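Local coordinates for putative ABC transporter, ATP-binding protein ComA (Streptococcus mutans, PDB 3K8U) that is a putative ABC-transporter ATP-binding protein, represented here by its peptidase C39 family domain, which has a papain-like (clan CA) fold, at residues Y33-K43 and V55-F63. Sequence-based numbering, arbitrary orientation.
Sequences YSIAYLRELSK and VEAAKKLGF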
ATOM      1  N   TYR A  33       0.928   0.677 -14.696  1.00 28.94           N
ATOM      2  CA  TYR A  33       1.065  -0.762 -14.882  1.00 25.33           C
ATOM      3  C   TYR A  33      -0.244  -1.450 -14.521  1.00 22.72           C
ATOM      4  O   TYR A  33      -0.877  -1.122 -13.512  1.00 20.67           O
ATOM      5  CB  TYR A  33       2.191  -1.319 -14.010  1.00 25.81           C
ATOM      6  CG  TYR A  33       3.556  -0.773 -14.348  1.00 28.95           C
ATOM      7  CD1 TYR A  33       4.247  -1.219 -15.474  1.00 29.45           C
ATOM      8  CD2 TYR A  33       4.157   0.199 -13.547  1.00 29.62           C
ATOM      9  CE1 TYR A  33       5.500  -0.710 -15.796  1.00 31.28           C
ATOM     10  CE2 TYR A  33       5.409   0.713 -13.860  1.00 30.12           C
ATOM     11  CZ  TYR A  33       6.072   0.256 -14.985  1.00 32.04           C
ATOM     12  OH  TYR A  33       7.308   0.765 -15.300  1.00 35.13           O
ATOM     13  N   SER A  34      -0.636  -2.417 -15.342  1.00 19.30           N
ATOM     14  CA  SER A  34      -1.872  -3.157 -15.126  1.00 16.64           C
ATOM     15  C   SER A  34      -1.763  -4.117 -13.954  1.00 14.04           C
ATOM     16  O   SER A  34      -0.674  -4.576 -13.613  1.00 13.41           O
ATOM     17  CB  SER A  34      -2.224  -3.964 -16.375  1.00 15.79           C
ATOM     18  OG  SER A  34      -1.302  -5.027 -16.564  1.00 14.55           O
ATOM     19  N   ILE A  35      -2.909  -4.437 -13.362  1.00 13.51           N
ATOM     20  CA  ILE A  35      -2.965  -5.372 -12.245  1.00 15.20           C
ATOM     21  C   ILE A  35      -2.494  -6.759 -12.693  1.00 15.75           C
ATOM     22  O   ILE A  35      -1.725  -7.413 -11.989  1.00 12.99           O
ATOM     23  CB  ILE A  35      -4.397  -5.443 -11.660  1.00 15.19           C
ATOM     24  CG1 ILE A  35      -4.672  -4.180 -10.830  1.00 19.06           C
ATOM     25  CG2 ILE A  35      -4.581  -6.695 -10.808  1.00 16.61           C
ATOM     26  CD1 ILE A  35      -6.038  -4.157 -10.181  1.00 22.15           C
ATOM     27  N   ALA A  36      -2.913  -7.180 -13.886  1.00 13.53           N
ATOM     28  CA  ALA A  36      -2.530  -8.494 -14.404  1.00 14.56           C
ATOM     29  C   ALA A  36      -1.013  -8.624 -14.527  1.00 14.82           C
ATOM     30  O   ALA A  36      -0.443  -9.674 -14.222  1.00 16.58           O
ATOM     31  CB  ALA A  36      -3.203  -8.750 -15.757  1.00 16.25           C
ATOM     32  N   TYR A  37      -0.366  -7.549 -14.964  1.00 15.65           N
ATOM     33  CA  TYR A  37       1.087  -7.530 -15.123  1.00 16.93           C
ATOM     34  C   TYR A  37       1.798  -7.578 -13.769  1.00 17.59           C
ATOM     35  O   TYR A  37       2.733  -8.358 -13.579  1.00 16.71           O
ATOM     36  CB  TYR A  37       1.506  -6.276 -15.890  1.00 19.48           C
ATOM     37  CG  TYR A  37       2.997  -6.102 -16.085  1.00 22.91           C
ATOM     38  CD1 TYR A  37       3.719  -6.965 -16.908  1.00 27.27           C
ATOM     39  CD2 TYR A  37       3.679  -5.051 -15.474  1.00 24.83           C
ATOM     40  CE1 TYR A  37       5.083  -6.782 -17.123  1.00 28.61           C
ATOM     41  CE2 TYR A  37       5.041  -4.859 -15.678  1.00 26.77           C
ATOM     42  CZ  TYR A  37       5.736  -5.725 -16.504  1.00 30.01           C
ATOM     43  OH  TYR A  37       7.082  -5.535 -16.713  1.00 31.92           O
ATOM     44  N   LEU A  38       1.354  -6.744 -12.833  1.00 16.86           N
ATOM     45  CA  LEU A  38       1.965  -6.699 -11.507  1.00 17.52           C
ATOM     46  C   LEU A  38       1.685  -7.959 -10.699  1.00 17.15           C
ATOM     47  O   LEU A  38       2.496  -8.358  -9.864  1.00 19.83           O
ATOM     48  CB  LEU A  38       1.520  -5.449 -10.742  1.00 16.03           C
ATOM     49  CG  LEU A  38       1.971  -4.132 -11.378  1.00 18.90           C
ATOM     50  CD1 LEU A  38       1.515  -2.964 -10.527  1.00 18.58           C
ATOM     51  CD2 LEU A  38       3.487  -4.121 -11.525  1.00 18.66           C
ATOM     52  N   ARG A  39       0.551  -8.598 -10.968  1.00 16.38           N
ATOM     53  CA  ARG A  39       0.184  -9.834 -10.281  1.00 17.11           C
ATOM     54  C   ARG A  39       1.240 -10.887 -10.606  1.00 18.89           C
ATOM     55  O   ARG A  39       1.682 -11.636  -9.730  1.00 17.23           O
ATOM     56  CB  ARG A  39      -1.189 -10.320 -10.755  1.00 17.15           C
ATOM     57  CG  ARG A  39      -1.721 -11.539 -10.005  1.00 17.38           C
ATOM     58  CD  ARG A  39      -2.936 -12.144 -10.702  1.00 18.33           C
ATOM     59  NE  ARG A  39      -4.035 -11.190 -10.831  1.00 19.44           N
ATOM     60  CZ  ARG A  39      -4.585 -10.825 -11.986  1.00 20.17           C
ATOM     61  NH1 ARG A  39      -4.141 -11.329 -13.132  1.00 18.51           N
ATOM     62  NH2 ARG A  39      -5.600  -9.976 -11.992  1.00 17.46           N
ATOM     63  N   GLU A  40       1.645 -10.926 -11.873  1.00 19.35           N
ATOM     64  CA  GLU A  40       2.657 -11.870 -12.335  1.00 22.90           C
ATOM     65  C   GLU A  40       4.046 -11.522 -11.788  1.00 23.49           C
ATOM     66  O   GLU A  40       4.765 -12.400 -11.302  1.00 24.06           O
ATOM     67  CB  GLU A  40       2.667 -11.918 -13.870  1.00 25.31           C
ATOM     68  CG  GLU A  40       3.791 -12.749 -14.496  1.00 31.99           C
ATOM     69  CD  GLU A  40       3.822 -14.195 -14.022  1.00 36.57           C
ATOM     70  OE1 GLU A  40       2.754 -14.755 -13.689  1.00 37.51           O
ATOM     71  OE2 GLU A  40       4.929 -14.777 -13.991  1.00 40.35           O
ATOM     72  N   LEU A  41       4.398 -10.239 -11.832  1.00 23.33           N
ATOM     73  CA  LEU A  41       5.695  -9.767 -11.343  1.00 24.67           C
ATOM     74  C   LEU A  41       5.900  -9.949  -9.842  1.00 24.88           C
ATOM     75  O   LEU A  41       7.031 -10.137  -9.386  1.00 24.25           O
ATOM     76  CB  LEU A  41       5.896  -8.294 -11.695  1.00 25.98           C
ATOM     77  CG  LEU A  41       6.800  -7.957 -12.881  1.00 31.06           C
ATOM     78  CD1 LEU A  41       6.257  -8.584 -14.155  1.00 31.75           C
ATOM     79  CD2 LEU A  41       6.909  -6.446 -13.017  1.00 30.01           C
ATOM     80  N   SER A  42       4.816  -9.869  -9.077  1.00 23.25           N
ATOM     81  CA  SER A  42       4.887 -10.016  -7.623  1.00 24.46           C
ATOM     82  C   SER A  42       4.661 -11.447  -7.137  1.00 25.04           C
ATOM     83  O   SER A  42       4.620 -11.693  -5.930  1.00 25.10           O
ATOM     84  CB  SER A  42       3.880  -9.078  -6.952  1.00 23.96           C
ATOM     85  OG  SER A  42       2.556  -9.393  -7.343  1.00 22.11           O
ATOM     86  N   LYS A  43       4.497 -12.381  -8.075  1.00 26.09           N
ATOM     87  CA  LYS A  43       4.267 -13.791  -7.756  1.00 28.67           C
ATOM     88  C   LYS A  43       3.012 -13.995  -6.899  1.00 28.43           C
ATOM     89  O   LYS A  43       2.958 -14.882  -6.041  1.00 27.87           O
ATOM     90  CB  LYS A  43       5.501 -14.392  -7.063  1.00 30.99           C
ATOM     91  CG  LYS A  43       6.742 -14.439  -7.952  1.00 35.57           C
ATOM     92  CD  LYS A  43       7.947 -14.995  -7.205  1.00 39.90           C
ATOM     93  CE  LYS A  43       9.134 -15.212  -8.139  1.00 42.08           C
ATOM     94  NZ  LYS A  43       9.550 -13.962  -8.842  1.00 44.37           N
ATOM     95  N   VAL A  55       7.836  -5.953  -2.797  1.00 22.59           N
ATOM     96  CA  VAL A  55       9.182  -5.397  -2.873  1.00 26.10           C
ATOM     97  C   VAL A  55       9.926  -5.857  -4.128  1.00 26.57           C
ATOM     98  O   VAL A  55      10.526  -5.041  -4.831  1.00 27.31           O
ATOM     99  CB  VAL A  55      10.004  -5.755  -1.611  1.00 26.30           C
ATOM    100  CG1 VAL A  55      11.465  -5.366  -1.790  1.00 28.54           C
ATOM    101  CG2 VAL A  55       9.425  -5.044  -0.397  1.00 28.47           C
ATOM    102  N   GLU A  56       9.869  -7.157  -4.411  1.00 28.56           N
ATOM    103  CA  GLU A  56      10.534  -7.719  -5.585  1.00 30.09           C
ATOM    104  C   GLU A  56      10.000  -7.109  -6.873  1.00 29.76           C
ATOM    105  O   GLU A  56      10.773  -6.755  -7.767  1.00 29.11           O
ATOM    106  CB  GLU A  56      10.366  -9.241  -5.630  1.00 33.53           C
ATOM    107  CG  GLU A  56      11.113  -9.983  -4.531  1.00 39.87           C
ATOM    108  CD  GLU A  56      10.956 -11.494  -4.621  1.00 43.98           C
ATOM    109  OE1 GLU A  56       9.831 -11.974  -4.889  1.00 46.27           O
ATOM    110  OE2 GLU A  56      11.965 -12.202  -4.415  1.00 46.11           O
ATOM    111  N   ALA A  57       8.680  -6.976  -6.958  1.00 27.50           N
ATOM    112  CA  ALA A  57       8.041  -6.400  -8.135  1.00 26.99           C
ATOM    113  C   ALA A  57       8.456  -4.943  -8.312  1.00 26.41           C
ATOM    114  O   ALA A  57       8.827  -4.528  -9.410  1.00 25.69           O
ATOM    115  CB  ALA A  57       6.529  -6.516  -8.026  1.00 24.53           C
ATOM    116  N   ALA A  58       8.426  -4.182  -7.220  1.00 26.81           N
ATOM    117  CA  ALA A  58       8.803  -2.772  -7.247  1.00 27.49           C
ATOM    118  C   ALA A  58      10.236  -2.583  -7.751  1.00 29.06           C
ATOM    119  O   ALA A  58      10.511  -1.656  -8.514  1.00 27.83           O
ATOM    120  CB  ALA A  58       8.646  -2.160  -5.864  1.00 27.72           C
ATOM    121  N   LYS A  59      11.139  -3.464  -7.319  1.00 30.63           N
ATOM    122  CA  LYS A  59      12.543  -3.402  -7.730  1.00 34.75           C
ATOM    123  C   LYS A  59      12.694  -3.694  -9.222  1.00 35.94           C
ATOM    124  O   LYS A  59      13.539  -3.102  -9.895  1.00 37.72           O
ATOM    125  CB  LYS A  59      13.394  -4.377  -6.911  1.00 36.01           C
ATOM    126  CG  LYS A  59      13.644  -3.939  -5.473  1.00 39.22           C
ATOM    127  CD  LYS A  59      14.567  -4.913  -4.752  1.00 41.87           C
ATOM    128  CE  LYS A  59      14.863  -4.464  -3.324  1.00 43.86           C
ATOM    129  NZ  LYS A  59      15.614  -3.173  -3.262  1.00 46.15           N
ATOM    130  N   LYS A  60      11.874  -4.609  -9.733  1.00 37.91           N
ATOM    131  CA  LYS A  60      11.896  -4.960 -11.150  1.00 38.32           C
ATOM    132  C   LYS A  60      11.357  -3.789 -11.969  1.00 37.79           C
ATOM    133  O   LYS A  60      11.654  -3.662 -13.156  1.00 39.63           O
ATOM    134  CB  LYS A  60      11.042  -6.204 -11.419  1.00 39.63           C
ATOM    135  CG  LYS A  60      11.557  -7.491 -10.793  1.00 41.22           C
ATOM    136  CD  LYS A  60      10.577  -8.626 -11.051  1.00 43.83           C
ATOM    137  CE  LYS A  60      11.004  -9.919 -10.376  1.00 45.79           C
ATOM    138  NZ  LYS A  60       9.977 -10.990 -10.556  1.00 47.54           N
ATOM    139  N   LEU A  61      10.549  -2.946 -11.330  1.00 36.31           N
ATOM    140  CA  LEU A  61       9.973  -1.779 -11.988  1.00 35.52           C
ATOM    141  C   LEU A  61      10.933  -0.591 -11.969  1.00 35.72           C
ATOM    142  O   LEU A  61      10.622   0.470 -12.507  1.00 36.61           O
ATOM    143  CB  LEU A  61       8.657  -1.379 -11.323  1.00 34.72           C
ATOM    144  CG  LEU A  61       7.482  -2.359 -11.357  1.00 34.04           C
ATOM    145  CD1 LEU A  61       6.313  -1.758 -10.596  1.00 33.13           C
ATOM    146  CD2 LEU A  61       7.084  -2.666 -12.793  1.00 32.75           C
ATOM    147  N   GLY A  62      12.088  -0.774 -11.336  1.00 36.08           N
ATOM    148  CA  GLY A  62      13.078   0.288 -11.260  1.00 35.71           C
ATOM    149  C   GLY A  62      12.905   1.222 -10.076  1.00 35.63           C
ATOM    150  O   GLY A  62      13.323   2.378 -10.127  1.00 35.14           O
ATOM    151  N   PHE A  63      12.273   0.734  -9.012  1.00 34.79           N
ATOM    152  CA  PHE A  63      12.064   1.543  -7.816  1.00 34.24           C
ATOM    153  C   PHE A  63      13.012   1.134  -6.703  1.00 33.53           C
ATOM    154  O   PHE A  63      13.328  -0.045  -6.543  1.00 34.61           O
ATOM    155  CB  PHE A  63      10.626   1.400  -7.298  1.00 34.45           C
ATOM    156  CG  PHE A  63       9.604   2.137  -8.109  1.00 34.53           C
ATOM    157  CD1 PHE A  63       9.378   3.492  -7.899  1.00 34.48           C
ATOM    158  CD2 PHE A  63       8.855   1.474  -9.074  1.00 34.79           C
ATOM    159  CE1 PHE A  63       8.419   4.177  -8.640  1.00 36.28           C
ATOM    160  CE2 PHE A  63       7.895   2.150  -9.819  1.00 34.74           C
ATOM    161  CZ  PHE A  63       7.676   3.504  -9.602  1.00 35.18           C
TER
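Methyl CD2 of L61 lies over one face of the Y33 ring, 3.8 Å from the ring centroid and 11° off the normal, a CH-pi contact. The same methyl meets the Y37 ring at its edge, near the ring plane, 4.2 Å from CE2. L41 CD1, from the same helix as Y37, lies over one face of the Y37 ring, toward its rim. With chi1 at 178°, the Y37 ring points away from its own backbone N, and its edge reaches L61. The other branch of L61, CD1, packs against L38 CD2 at 3.8 Å. L41 CD2 and L38 CD2 also touch L61 CD2, so this methyl sits among two rings and two leucine methyls. The backbones come nearest at S42 and A57, where A57 CB touches S42 CB at 3.8 Å. This contact joins helix 35-41 to helix 51-60 in the helical part of a papain-like C39 peptidase domain. Helix 17-28 adjoins both segments, through L22, A23 and A26. Helix 35-41 starts with S34 as N-cap, its OG accepting from Y37 N. It ends in a Schellman motif at K43, as helix 51-60 does at G62. S42 OG and S42 N reach L38 O from opposite faces of its carbonyl plane; the OG bond is 2.7 Å. The extended K60 chain lets NZ donate a hydrogen bond to L41 O (3.3 Å), in the carbonyl plane and on a lone pair. K43 NZ lies 3.5 Å from K60 NZ, a close pair of like charges. E56 OE1, 4.4 Å from K43 NZ, may partly offset them without forming a salt bridge.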